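Local coordinates for protein glycoside Hydrolase Family 43_12 (Metagenome, PDB 7JVH) that probably hydrolyses xylosidic or arabinofuranosidic bonds of plant cell-wall polysaccharides, as a glycoside hydrolase of family 43, at residues Glu335-Pro340 with Val355-Lys360; Tyr251-Glu256 with Pro348-Gly353; Ala445-Ser450 with Val561-Phe566; Glu405-Ile410 with Thr419-Asn424; Thr139-Ala144 with Gly148-Lys153. All blocks are in the same frame, centred on the assembly; numbering follows the deposited sequence.

In the fold
The chain joins a five-bladed beta-propeller, the hallmark of family 43, to a C-terminal concanavalin A-like beta-sandwich. In sequence order contact 5 comes first, a hairpin in the blade of strands 120-129 to 165-166. Contacts 2 and 1 follow, their segments alternating along the chain; their centres lie about 13 Å apart and they touch in the last blade, where strands 335-342 and 349-350 are neighbours. Contact 5 is about 26 Å from contact 2, centre to centre. Contacts 4 and 3 belong to the sandwich, again touching, and the centres of contacts 2 and 3 are about 42 Å apart. Contacts 5, 2 and 1 thus hold a hairpin, a seam between blades and the last blade's covering; 4 and 3 hold the sandwich's edge and interior.

Contact 1: Glu335-Pro340 with Val355-Lys360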
# COMPACT_ATOMS: atom_id res chain seq x y z
N GLU A 335 6.89 -2.00 -0.04
CA GLU A 335 6.34 -3.25 -0.57
C GLU A 335 6.38 -4.34 0.49
O GLU A 335 7.10 -4.21 1.49
CB GLU A 335 7.15 -3.67 -1.79
CG GLU A 335 7.37 -2.52 -2.77
CD GLU A 335 8.18 -2.91 -3.98
OE1 GLU A 335 9.39 -2.89 -3.89
OE2 GLU A 335 7.57 -3.19 -5.02
N THR A 336 5.51 -5.34 0.32
CA THR A 336 5.42 -6.47 1.26
C THR A 336 6.43 -7.55 0.87
O THR A 336 6.21 -8.22 -0.12
CB THR A 336 4.06 -7.16 1.17
OG1 THR A 336 3.12 -6.23 1.66
CG2 THR A 336 4.00 -8.41 2.01
N PHE A 337 7.47 -7.69 1.67
CA PHE A 337 8.51 -8.71 1.43
C PHE A 337 8.25 -9.90 2.33
O PHE A 337 7.54 -9.77 3.30
CB PHE A 337 9.86 -8.20 1.90
CG PHE A 337 10.47 -7.17 0.99
CD1 PHE A 337 9.88 -5.93 0.85
CD2 PHE A 337 11.61 -7.45 0.28
CE1 PHE A 337 10.44 -4.98 0.02
CE2 PHE A 337 12.18 -6.50 -0.54
CZ PHE A 337 11.59 -5.27 -0.67
N MSE A 338 8.84 -11.05 2.02
CA MSE A 338 8.68 -12.22 2.91
C MSE A 338 10.02 -12.89 3.12
O MSE A 338 10.92 -12.65 2.32
CB MSE A 338 7.63 -13.20 2.40
CG MSE A 338 6.98 -13.96 3.51
SE MSE A 338 5.90 -15.40 2.89
CE MSE A 338 4.03 -15.25 3.20
N LEU A 339 10.14 -13.66 4.20
CA LEU A 339 11.37 -14.40 4.56
C LEU A 339 10.96 -15.59 5.43
O LEU A 339 9.94 -15.50 6.10
CB LEU A 339 12.27 -13.47 5.37
CG LEU A 339 13.27 -12.62 4.60
CD1 LEU A 339 14.22 -11.92 5.55
CD2 LEU A 339 14.04 -13.46 3.62
N PRO A 340 11.70 -16.71 5.44
CA PRO A 340 11.37 -17.84 6.29
C PRO A 340 11.82 -17.49 7.71
O PRO A 340 12.77 -16.78 7.86
CB PRO A 340 12.22 -18.98 5.72
CG PRO A 340 12.74 -18.46 4.43
CD PRO A 340 12.87 -16.97 4.64
N VAL A 355 21.54 -10.02 6.40
CA VAL A 355 22.45 -9.86 5.26
C VAL A 355 21.69 -9.22 4.10
O VAL A 355 20.47 -9.21 4.11
CB VAL A 355 23.14 -11.21 4.87
CG1 VAL A 355 24.15 -11.59 5.93
CG2 VAL A 355 22.11 -12.32 4.62
N PRO A 356 22.36 -8.62 3.10
CA PRO A 356 21.64 -7.98 1.98
C PRO A 356 20.64 -8.92 1.31
O PRO A 356 20.99 -10.04 0.95
CB PRO A 356 22.77 -7.59 1.02
CG PRO A 356 23.95 -7.38 1.92
CD PRO A 356 23.82 -8.45 3.00
N LEU A 357 19.40 -8.47 1.20
CA LEU A 357 18.34 -9.31 0.62
C LEU A 357 18.57 -9.57 -0.87
O LEU A 357 19.16 -8.73 -1.54
CB LEU A 357 17.01 -8.59 0.82
CG LEU A 357 16.53 -8.46 2.25
CD1 LEU A 357 15.30 -7.58 2.30
CD2 LEU A 357 16.22 -9.82 2.83
N SER A 358 18.18 -10.74 -1.33
CA SER A 358 18.15 -10.98 -2.75
C SER A 358 16.71 -11.19 -3.16
O SER A 358 15.85 -11.57 -2.36
CB SER A 358 19.03 -12.16 -3.16
OG SER A 358 18.71 -13.30 -2.41
N ILE A 359 16.46 -10.92 -4.44
CA ILE A 359 15.16 -11.02 -5.08
C ILE A 359 14.56 -12.43 -5.07
O ILE A 359 13.35 -12.57 -5.11
CB ILE A 359 15.25 -10.46 -6.50
CG1 ILE A 359 13.89 -9.96 -6.96
CG2 ILE A 359 15.88 -11.45 -7.45
CD1 ILE A 359 13.40 -8.73 -6.26
N LYS A 360 15.42 -13.45 -4.98
CA LYS A 360 15.01 -14.86 -5.02
C LYS A 360 15.10 -15.50 -3.67
O LYS A 360 16.07 -15.32 -2.97
CB LYS A 360 15.87 -15.64 -5.98
CG LYS A 360 15.62 -15.26 -7.43
CD LYS A 360 16.81 -15.60 -8.30
CE LYS A 360 16.88 -17.06 -8.66
NZ LYS A 360 18.25 -17.46 -9.06
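The ring of Phe337 meets Leu357 obliquely, Leu357 CD1 lying 4.2 Å from Phe337 CD2. At the ring's edge and in its plane sits the carbonyl oxygen of Glu335, two residues back on the same strand, and the ring of Phe319 from the adjacent strand 316-322 packs against it with the two planes about 30° apart. Leu357 divides its methyls between two partners: while CD1 serves Phe337, CD2 comes within 4.0 Å of Leu339 CD1. With CG of Leu357 anti to the carbonyl carbon (chi1 -68°) and chi2 at 173°, the fork is held out from the loop toward the strand, and the branched ends of the two leucines cross obliquely. Phe337 and Leu339, on the same side of the strand, thus offer a shared apolar platform, and Leu357 also touches Phe319.

No hydrogen bond joins Glu335-Pro340 to Val355-Lys360, and the backbones stay well apart, Phe337 CA and Ile359 CA being 9.6 Å from each other. Polar ties for the loop come from Gln288, whose side-chain amide bonds both Val355 O and Leu357 N. The contact itself is therefore purely hydrophobic and small: one leucine from an irregular segment closes over the last propeller blade, relying on shape and on removal of apolar surface from water rather than on directional bonds.

Contact 2: Tyr251-Glu256 with Pro348-Gly353; sequences YLMCAE and PVFENG
Neighbouring blades of the propeller meet here through a Met-aromatic contact: Met253, from strand 249-255 of one blade, reaches Phe350 on the edge strand of the next blade and Pro348 just before that strand. Met253 is a selenomethionine, and its SE lies 4.2 Å from Phe350 CE1. Met253 SE is 5.4 Å from the centroid of the Phe350 ring and 87° off the ring normal, so the selenium addresses the rim of the ring, almost in its plane, where polarised C-H bonds face it. The Met253 side chain leaves the strand stretched out, CG anti to the backbone N (chi1 -166°), and then bends at chi3 (-82°). This last turn brings CE against the proline ring, 3.4 Å from Pro348 CG and 3.9 Å from Pro348 CB. That is close packing for carbon on carbon, with the two side chains running past each other in opposite directions.

Just beyond Phe350 the chain reverses in a type II beta turn, closed by Gly353 N donating to Phe350 O at 2.9 Å, which carries the backbone away from the interface.

Strand 249-255 runs between strands 239-246 and 265-270 of its own sheet, and Ile267 of the latter packs beside Met253. Strand 349-350 is the outermost strand of the last blade, next to strand 335-342. Leu307, on strand 300-308 of that same blade, touches Met253, Pro348 and Phe350 at the seam.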
# COMPACT_ATOMS: atom_id res chain seq x y z
N TYR A 251 5.69 -12.98 23.72
CA TYR A 251 6.65 -12.34 22.82
C TYR A 251 6.05 -11.08 22.28
O TYR A 251 4.92 -11.07 21.83
CB TYR A 251 7.00 -13.30 21.68
CG TYR A 251 7.85 -14.46 22.15
CD1 TYR A 251 9.23 -14.36 22.13
CD2 TYR A 251 7.28 -15.64 22.62
CE1 TYR A 251 10.04 -15.40 22.55
CE2 TYR A 251 8.07 -16.69 23.06
CZ TYR A 251 9.46 -16.56 23.02
OH TYR A 251 10.26 -17.59 23.46
N LEU A 252 6.83 -10.00 22.34
CA LEU A 252 6.48 -8.71 21.76
C LEU A 252 7.49 -8.42 20.66
O LEU A 252 8.68 -8.31 20.93
CB LEU A 252 6.50 -7.59 22.82
CG LEU A 252 6.40 -6.15 22.30
CD1 LEU A 252 5.03 -5.89 21.69
CD2 LEU A 252 6.69 -5.16 23.43
N MSE A 253 6.99 -8.30 19.43
CA MSE A 253 7.82 -7.94 18.29
C MSE A 253 7.41 -6.55 17.80
O MSE A 253 6.22 -6.30 17.59
CB MSE A 253 7.70 -8.97 17.17
CG MSE A 253 8.78 -8.85 16.12
SE MSE A 253 8.64 -10.20 14.70
CE MSE A 253 9.47 -11.73 15.50
N CYS A 254 8.39 -5.67 17.63
CA CYS A 254 8.14 -4.29 17.23
C CYS A 254 9.09 -3.86 16.14
O CYS A 254 10.20 -4.36 16.04
CB CYS A 254 8.33 -3.36 18.43
SG CYS A 254 7.34 -3.76 19.88
N ALA A 255 8.63 -2.91 15.32
CA ALA A 255 9.50 -2.14 14.44
C ALA A 255 10.18 -1.06 15.28
O ALA A 255 9.57 -0.55 16.23
CB ALA A 255 8.70 -1.51 13.30
N GLU A 256 11.44 -0.74 14.94
CA GLU A 256 12.23 0.29 15.64
C GLU A 256 13.17 0.98 14.65
O GLU A 256 13.72 0.34 13.76
CB GLU A 256 13.04 -0.33 16.79
CG GLU A 256 13.96 0.64 17.52
CD GLU A 256 14.82 -0.02 18.59
OE1 GLU A 256 14.27 -0.57 19.57
OE2 GLU A 256 16.05 0.04 18.46
N PRO A 348 12.71 -15.94 17.64
CA PRO A 348 12.56 -16.02 16.18
C PRO A 348 13.74 -15.40 15.44
O PRO A 348 14.16 -14.29 15.78
CB PRO A 348 11.30 -15.18 15.93
CG PRO A 348 11.30 -14.18 17.02
CD PRO A 348 11.86 -14.89 18.24
N VAL A 349 14.25 -16.12 14.44
CA VAL A 349 15.32 -15.67 13.57
C VAL A 349 14.72 -15.56 12.18
O VAL A 349 14.14 -16.51 11.68
CB VAL A 349 16.45 -16.72 13.50
CG1 VAL A 349 17.44 -16.41 12.37
CG2 VAL A 349 17.16 -16.84 14.84
N PHE A 350 14.94 -14.40 11.56
CA PHE A 350 14.54 -14.14 10.16
C PHE A 350 15.67 -14.70 9.31
O PHE A 350 16.75 -14.15 9.40
CB PHE A 350 14.39 -12.63 9.91
CG PHE A 350 13.03 -12.08 10.20
CD1 PHE A 350 12.64 -11.77 11.48
CD2 PHE A 350 12.11 -11.88 9.18
CE1 PHE A 350 11.38 -11.28 11.75
CE2 PHE A 350 10.85 -11.39 9.45
CZ PHE A 350 10.48 -11.09 10.73
N GLU A 351 15.43 -15.78 8.56
CA GLU A 351 16.52 -16.40 7.77
C GLU A 351 17.10 -15.38 6.79
O GLU A 351 16.38 -14.95 5.90
CB GLU A 351 16.05 -17.74 7.20
CG GLU A 351 16.06 -18.84 8.24
CD GLU A 351 15.52 -20.19 7.82
OE1 GLU A 351 15.21 -20.36 6.65
OE2 GLU A 351 15.42 -21.07 8.67
N ASN A 352 18.35 -15.00 7.01
CA ASN A 352 19.11 -13.99 6.23
C ASN A 352 18.47 -12.61 6.36
O ASN A 352 18.58 -11.84 5.43
CB ASN A 352 19.33 -14.38 4.77
CG ASN A 352 19.78 -15.80 4.58
OD1 ASN A 352 20.91 -16.13 4.85
ND2 ASN A 352 18.89 -16.64 4.09
N GLY A 353 17.84 -12.30 7.50
CA GLY A 353 17.19 -11.00 7.68
C GLY A 353 18.19 -9.94 8.06
O GLY A 353 17.81 -8.81 8.20

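Contact 3: Ala445-Ser450 with Val561-Phe566; sequences AQTTLS and VGMGVF
Thr447 OG1 faces Met563 across the gap between two strands, 3.6 Å from the selenium SE of this selenomethionine, while its hydrogen bond goes to Asn32 O on the neighbouring strand 28-37. The hydroxyl is put there by chi1 of -167°, which sets OG1 opposite the backbone N. Its polarity is thus met within its own sheet, and toward Met563 it offers little more than packing surface. Bends at chi2 and chi3 of Met563 bring its SE alongside that hydroxyl. A step along the strands, Ala445 CB rests 4.4 Å from Val561 CG2, a lighter apolar touch.

The two strands run nearly parallel, their local directions 7° apart, yet no hydrogen bond links them: Thr447 CA and Met563 CA are 7.3 Å from each other, too far for pairing within a sheet. Phe30, Phe388, Trp397, Leu416 and Met418 also touch Met563. Strand 442-451 lies in one antiparallel sheet and strand 560-566 in another, and inward-pointing side chains meet between them, as expected for the core of a concanavalin A-like beta-sandwich.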
# COMPACT_ATOMS: atom_id res chain seq x y z
N ALA A 445 3.13 1.78 -19.91
CA ALA A 445 1.69 1.64 -19.80
C ALA A 445 1.05 2.41 -20.92
O ALA A 445 1.63 3.38 -21.43
CB ALA A 445 1.23 2.17 -18.45
N GLN A 446 -0.14 1.97 -21.31
CA GLN A 446 -0.96 2.71 -22.25
C GLN A 446 -2.45 2.51 -22.00
O GLN A 446 -2.86 1.50 -21.44
CB GLN A 446 -0.62 2.29 -23.67
CG GLN A 446 -0.64 0.80 -23.88
CD GLN A 446 -0.86 0.43 -25.32
OE1 GLN A 446 0.07 0.06 -26.02
NE2 GLN A 446 -2.10 0.54 -25.77
N THR A 447 -3.25 3.48 -22.43
CA THR A 447 -4.70 3.41 -22.35
C THR A 447 -5.29 3.86 -23.68
O THR A 447 -4.70 4.68 -24.39
CB THR A 447 -5.25 4.25 -21.17
OG1 THR A 447 -6.62 3.92 -20.95
CG2 THR A 447 -5.13 5.76 -21.43
N THR A 448 -6.45 3.30 -24.01
CA THR A 448 -7.16 3.58 -25.26
C THR A 448 -8.54 4.07 -24.88
O THR A 448 -9.23 3.45 -24.07
CB THR A 448 -7.26 2.31 -26.14
OG1 THR A 448 -5.94 1.85 -26.41
CG2 THR A 448 -7.94 2.60 -27.44
N LEU A 449 -8.94 5.20 -25.48
CA LEU A 449 -10.16 5.88 -25.08
C LEU A 449 -10.90 6.43 -26.28
O LEU A 449 -10.30 6.83 -27.28
CB LEU A 449 -9.89 6.99 -24.03
CG LEU A 449 -9.26 8.31 -24.47
CD1 LEU A 449 -9.79 9.50 -23.71
CD2 LEU A 449 -7.75 8.24 -24.33
N SER A 450 -12.23 6.40 -26.18
CA SER A 450 -13.14 7.02 -27.11
C SER A 450 -13.66 8.28 -26.42
O SER A 450 -14.35 8.21 -25.41
CB SER A 450 -14.27 6.06 -27.47
OG SER A 450 -15.37 6.77 -28.01
N VAL A 561 -0.52 5.00 -11.58
CA VAL A 561 -0.76 5.27 -12.97
C VAL A 561 -2.20 4.89 -13.24
O VAL A 561 -2.70 3.89 -12.74
CB VAL A 561 0.23 4.51 -13.89
CG1 VAL A 561 0.02 3.00 -13.83
CG2 VAL A 561 0.13 5.01 -15.33
N GLY A 562 -2.90 5.72 -14.03
CA GLY A 562 -4.29 5.47 -14.32
C GLY A 562 -4.88 6.41 -15.36
O GLY A 562 -4.17 7.21 -15.96
N MSE A 563 -6.20 6.30 -15.53
CA MSE A 563 -6.93 7.15 -16.44
C MSE A 563 -7.90 8.01 -15.62
O MSE A 563 -8.37 7.61 -14.56
CB MSE A 563 -7.61 6.29 -17.52
CG MSE A 563 -8.56 5.23 -17.04
SE MSE A 563 -8.31 3.43 -17.86
CE MSE A 563 -7.99 2.32 -16.29
N GLY A 564 -8.18 9.22 -16.12
CA GLY A 564 -9.07 10.13 -15.43
C GLY A 564 -9.72 11.14 -16.34
O GLY A 564 -9.33 11.29 -17.49
N VAL A 565 -10.71 11.86 -15.79
CA VAL A 565 -11.48 12.87 -16.50
C VAL A 565 -11.69 14.09 -15.61
O VAL A 565 -11.85 13.96 -14.39
CB VAL A 565 -12.84 12.30 -16.97
CG1 VAL A 565 -12.62 11.19 -17.99
CG2 VAL A 565 -13.63 11.77 -15.80
N PHE A 566 -11.65 15.28 -16.23
CA PHE A 566 -11.66 16.56 -15.53
C PHE A 566 -12.45 17.60 -16.31
O PHE A 566 -12.86 17.34 -17.44
CB PHE A 566 -10.23 17.06 -15.35
CG PHE A 566 -9.33 16.09 -14.66
CD1 PHE A 566 -9.41 15.94 -13.28
CD2 PHE A 566 -8.42 15.33 -15.37
CE1 PHE A 566 -8.58 15.04 -12.62
CE2 PHE A 566 -7.59 14.42 -14.73
CZ PHE A 566 -7.65 14.30 -13.34

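Contact 4: Glu405-Ile410 with Thr419-Asn424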
# COMPACT_ATOMS: atom_id res chain seq x y z
N GLU A 405 -17.54 4.25 -7.87
CA GLU A 405 -18.97 4.15 -8.16
C GLU A 405 -19.64 5.51 -8.39
O GLU A 405 -20.64 5.58 -9.08
CB GLU A 405 -19.71 3.40 -7.05
CG GLU A 405 -19.45 1.90 -7.02
CD GLU A 405 -18.07 1.54 -6.51
OE1 GLU A 405 -17.42 2.41 -5.84
OE2 GLU A 405 -17.61 0.41 -6.78
N ASN A 406 -19.06 6.57 -7.82
CA ASN A 406 -19.55 7.93 -8.03
C ASN A 406 -19.25 8.53 -9.40
O ASN A 406 -19.76 9.61 -9.71
CB ASN A 406 -18.96 8.88 -6.96
CG ASN A 406 -19.51 8.62 -5.58
OD1 ASN A 406 -20.49 7.92 -5.40
ND2 ASN A 406 -18.85 9.20 -4.59
N PHE A 407 -18.41 7.86 -10.20
CA PHE A 407 -18.03 8.36 -11.52
C PHE A 407 -17.70 7.34 -12.62
O PHE A 407 -17.25 7.74 -13.68
CB PHE A 407 -16.86 9.34 -11.39
CG PHE A 407 -15.59 8.73 -10.86
CD1 PHE A 407 -14.64 8.21 -11.72
CD2 PHE A 407 -15.34 8.71 -9.50
CE1 PHE A 407 -13.46 7.66 -11.22
CE2 PHE A 407 -14.17 8.17 -9.00
CZ PHE A 407 -13.24 7.63 -9.85
N ILE A 408 -17.90 6.04 -12.34
CA ILE A 408 -17.64 4.97 -13.31
C ILE A 408 -18.89 4.13 -13.53
O ILE A 408 -19.63 3.85 -12.59
CB ILE A 408 -16.44 4.09 -12.88
CG1 ILE A 408 -15.17 4.51 -13.62
CG2 ILE A 408 -16.69 2.61 -13.15
CD1 ILE A 408 -13.89 4.38 -12.84
N LYS A 409 -19.13 3.76 -14.79
CA LYS A 409 -20.11 2.75 -15.17
C LYS A 409 -19.52 1.93 -16.30
O LYS A 409 -18.72 2.43 -17.09
CB LYS A 409 -21.41 3.40 -15.64
CG LYS A 409 -22.22 4.03 -14.51
CD LYS A 409 -23.40 4.82 -15.07
CE LYS A 409 -24.63 4.74 -14.18
NZ LYS A 409 -25.86 5.08 -14.94
N ILE A 410 -19.90 0.65 -16.36
CA ILE A 410 -19.42 -0.26 -17.40
C ILE A 410 -20.38 -0.17 -18.57
O ILE A 410 -21.59 -0.28 -18.40
CB ILE A 410 -19.29 -1.71 -16.89
CG1 ILE A 410 -18.17 -1.85 -15.86
CG2 ILE A 410 -19.08 -2.68 -18.05
CD1 ILE A 410 -16.77 -1.55 -16.36
N THR A 419 -17.51 9.80 -15.77
CA THR A 419 -18.06 11.14 -15.80
C THR A 419 -17.23 12.01 -14.86
O THR A 419 -16.78 11.56 -13.82
CB THR A 419 -19.52 11.10 -15.33
OG1 THR A 419 -20.24 10.11 -16.09
CG2 THR A 419 -20.21 12.45 -15.50
N ALA A 420 -16.99 13.26 -15.26
CA ALA A 420 -16.11 14.16 -14.52
C ALA A 420 -16.80 14.69 -13.27
O ALA A 420 -17.88 15.25 -13.35
CB ALA A 420 -15.66 15.32 -15.40
N LEU A 421 -16.16 14.49 -12.11
CA LEU A 421 -16.51 15.16 -10.87
C LEU A 421 -16.03 16.61 -10.96
O LEU A 421 -15.32 17.00 -11.89
CB LEU A 421 -15.87 14.46 -9.68
CG LEU A 421 -16.31 13.04 -9.36
CD1 LEU A 421 -15.48 12.46 -8.22
CD2 LEU A 421 -17.79 12.97 -9.03
N ASP A 422 -16.45 17.43 -9.97
CA ASP A 422 -16.14 18.86 -9.96
C ASP A 422 -14.66 19.17 -9.76
O ASP A 422 -14.16 20.15 -10.32
CB ASP A 422 -16.99 19.57 -8.92
CG ASP A 422 -18.44 19.69 -9.34
OD1 ASP A 422 -18.72 19.72 -10.57
OD2 ASP A 422 -19.32 19.78 -8.45
N ALA A 423 -13.97 18.33 -8.99
CA ALA A 423 -12.61 18.61 -8.56
C ALA A 423 -11.60 18.43 -9.68
O ALA A 423 -11.66 17.45 -10.41
CB ALA A 423 -12.25 17.71 -7.38
N ASN A 424 -10.66 19.38 -9.79
CA ASN A 424 -9.50 19.20 -10.65
C ASN A 424 -8.44 18.38 -9.90
O ASN A 424 -8.59 18.07 -8.73
CB ASN A 424 -8.97 20.53 -11.21
CG ASN A 424 -8.20 21.35 -10.20
OD1 ASN A 424 -7.48 20.83 -9.34
ND2 ASN A 424 -8.33 22.67 -10.31
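This is a partly buried contact at the open end of a beta hairpin in the C-terminal domain, where the chain enters strand 408-410 and leaves strand 416-418: a single backbone bond continues the pairing, and a leucine packs beside it. Thr419 N donates to Phe407 O at 2.9 Å, with an N-H...O angle of 151° and the donor tilted 24° from the carbonyl plane. Thr419 O also packs against Phe407 CB, at 3.3 Å.

The Phe407 side chain starts toward Thr419-Asn424, but its ring leads away, because chi1 of 64° sets CG between the backbone N and the carbonyl carbon. Leu421 crosses the phenylalanine side chain at about a right angle. Leu421 CD1 lies 4.0 Å from Phe407 CD2, in an oblique position relative to the ring. The second methyl turns to the backbone just before, CD2 standing 4.0 Å from Asn406 O. One leucine thus spans both the ring and the preceding carbonyl at the end of the short 3-10 segment.

Ser432 is a neighbour to both sides, its OG bonded to Leu421 N and its side chain touching Phe407. Lys409 and Gln417 carry on the backbone pairing into the hairpin. Against Thr419-Asn424 rests the C-terminal strand 560-566: Val565 CG2 packs on Ala420 CA, and the Phe566 ring reaches Ala423 O, so the loop lies across the end of the sandwich.

Contact 5: Thr139-Ala144 with Gly148-Lys153; sequences TTEFCA and GNMVVK
Thr140 OG1 donates a short hydrogen bond of 2.5 Å to Asn149 OD1, the donor tilted 28° from the plane of the amide carbonyl. These two residues form a non-hydrogen-bonded pair of an antiparallel hairpin, so their side chains supply the polar link that the backbone lacks at this level. Hydrogen-bonded pairs flank them. Thr139 N reaches Met150 O at 2.9 Å and Met150 N returns to Thr139 O at 2.8 Å; Glu141 and Gly148 exchange a second pair of bonds. Gly148 N, 2.8 Å from Glu141 O, comes from above that carbonyl's plane, and Cys143 N approaches the same oxygen from the opposite face, closing an inverse gamma turn centred on Phe142.

On the sheet face of Thr139 and Glu141 lies Met150, a selenomethionine whose bends at chi2 and chi3 lay SE beside Thr139 and turn CE toward Glu141. Its SE packs 4.0 Å from Thr139 CG2, and its CE comes within 3.9 Å of Glu141 OE1. On the other face, Thr140 CG2 sits 3.4 Å above the plane of the Phe142 ring, toward its rim.

Further out, Asn149 ND2 bonds Phe169 O and Gly171 O, which with Thr140 fixes the amide's rotation. A valine in place of Thr140 would probably leave Asn149 OD1 without this donor and the amide less firmly held. Well-aligned bonds at Thr139-Met150 thus give way to more bent, out-of-plane ones at Glu141-Gly148, next to the turn, while a buried asparagine with both ends of its amide engaged ties the start of strand 148-154 to the loop after strand 165-166.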
# COMPACT_ATOMS: atom_id res chain seq x y z
N THR A 139 -6.93 -0.97 13.04
CA THR A 139 -6.06 0.06 12.47
C THR A 139 -6.35 1.46 13.03
O THR A 139 -7.25 1.63 13.85
CB THR A 139 -6.22 0.06 10.94
OG1 THR A 139 -5.24 0.93 10.35
CG2 THR A 139 -7.60 0.51 10.53
N THR A 140 -5.56 2.44 12.58
CA THR A 140 -5.80 3.85 12.85
C THR A 140 -6.26 4.53 11.55
O THR A 140 -5.60 4.43 10.51
CB THR A 140 -4.54 4.57 13.35
OG1 THR A 140 -3.92 3.78 14.37
CG2 THR A 140 -4.88 5.91 13.95
N GLU A 141 -7.42 5.19 11.62
CA GLU A 141 -8.04 5.84 10.48
C GLU A 141 -8.04 7.36 10.72
O GLU A 141 -8.94 7.87 11.33
CB GLU A 141 -9.46 5.30 10.26
CG GLU A 141 -10.31 6.08 9.25
CD GLU A 141 -11.53 5.32 8.78
OE1 GLU A 141 -11.41 4.57 7.82
OE2 GLU A 141 -12.60 5.47 9.38
N PHE A 142 -6.99 8.03 10.22
CA PHE A 142 -6.80 9.47 10.33
C PHE A 142 -7.55 10.18 9.22
O PHE A 142 -6.96 10.83 8.38
CB PHE A 142 -5.31 9.84 10.27
CG PHE A 142 -4.54 9.49 11.52
CD1 PHE A 142 -4.96 9.96 12.78
CD2 PHE A 142 -3.39 8.71 11.46
CE1 PHE A 142 -4.25 9.66 13.93
CE2 PHE A 142 -2.67 8.41 12.63
CZ PHE A 142 -3.10 8.89 13.85
N CYS A 143 -8.87 10.00 9.24
CA CYS A 143 -9.83 10.68 8.38
C CYS A 143 -11.21 10.19 8.83
O CYS A 143 -11.29 9.36 9.73
CB CYS A 143 -9.56 10.43 6.88
SG CYS A 143 -10.08 8.83 6.20
N ALA A 144 -12.28 10.72 8.22
CA ALA A 144 -13.65 10.32 8.54
C ALA A 144 -13.91 8.87 8.11
O ALA A 144 -13.25 8.38 7.20
CB ALA A 144 -14.63 11.27 7.88
N GLY A 148 -9.28 8.10 14.08
CA GLY A 148 -8.50 7.44 15.10
C GLY A 148 -8.62 5.92 15.07
O GLY A 148 -9.07 5.33 14.10
N ASN A 149 -8.15 5.30 16.15
CA ASN A 149 -8.06 3.87 16.30
C ASN A 149 -9.42 3.19 16.27
O ASN A 149 -10.37 3.64 16.92
CB ASN A 149 -7.31 3.58 17.61
CG ASN A 149 -5.83 3.81 17.49
OD1 ASN A 149 -5.21 3.36 16.51
ND2 ASN A 149 -5.24 4.49 18.48
N MSE A 150 -9.51 2.10 15.50
CA MSE A 150 -10.79 1.46 15.22
C MSE A 150 -10.57 0.02 14.79
O MSE A 150 -9.50 -0.32 14.28
CB MSE A 150 -11.54 2.23 14.13
CG MSE A 150 -10.86 2.22 12.77
SE MSE A 150 -11.46 0.69 11.70
CE MSE A 150 -12.08 1.42 9.98
N VAL A 151 -11.60 -0.81 14.97
CA VAL A 151 -11.56 -2.21 14.58
C VAL A 151 -12.85 -2.60 13.83
O VAL A 151 -13.93 -2.10 14.14
CB VAL A 151 -11.32 -3.13 15.80
CG1 VAL A 151 -12.45 -3.05 16.80
CG2 VAL A 151 -11.10 -4.57 15.37
N VAL A 152 -12.70 -3.47 12.82
CA VAL A 152 -13.82 -4.08 12.11
C VAL A 152 -13.72 -5.61 12.21
O VAL A 152 -12.63 -6.16 12.36
CB VAL A 152 -13.90 -3.64 10.64
CG1 VAL A 152 -14.03 -2.13 10.52
CG2 VAL A 152 -12.69 -4.10 9.87
N LYS A 153 -14.88 -6.28 12.11
CA LYS A 153 -15.00 -7.71 12.36
C LYS A 153 -15.76 -8.44 11.27
O LYS A 153 -16.55 -7.84 10.55
CB LYS A 153 -15.70 -7.96 13.70
CG LYS A 153 -15.01 -7.32 14.88
CD LYS A 153 -15.44 -7.92 16.20
CE LYS A 153 -16.88 -7.73 16.54
NZ LYS A 153 -17.17 -8.40 17.83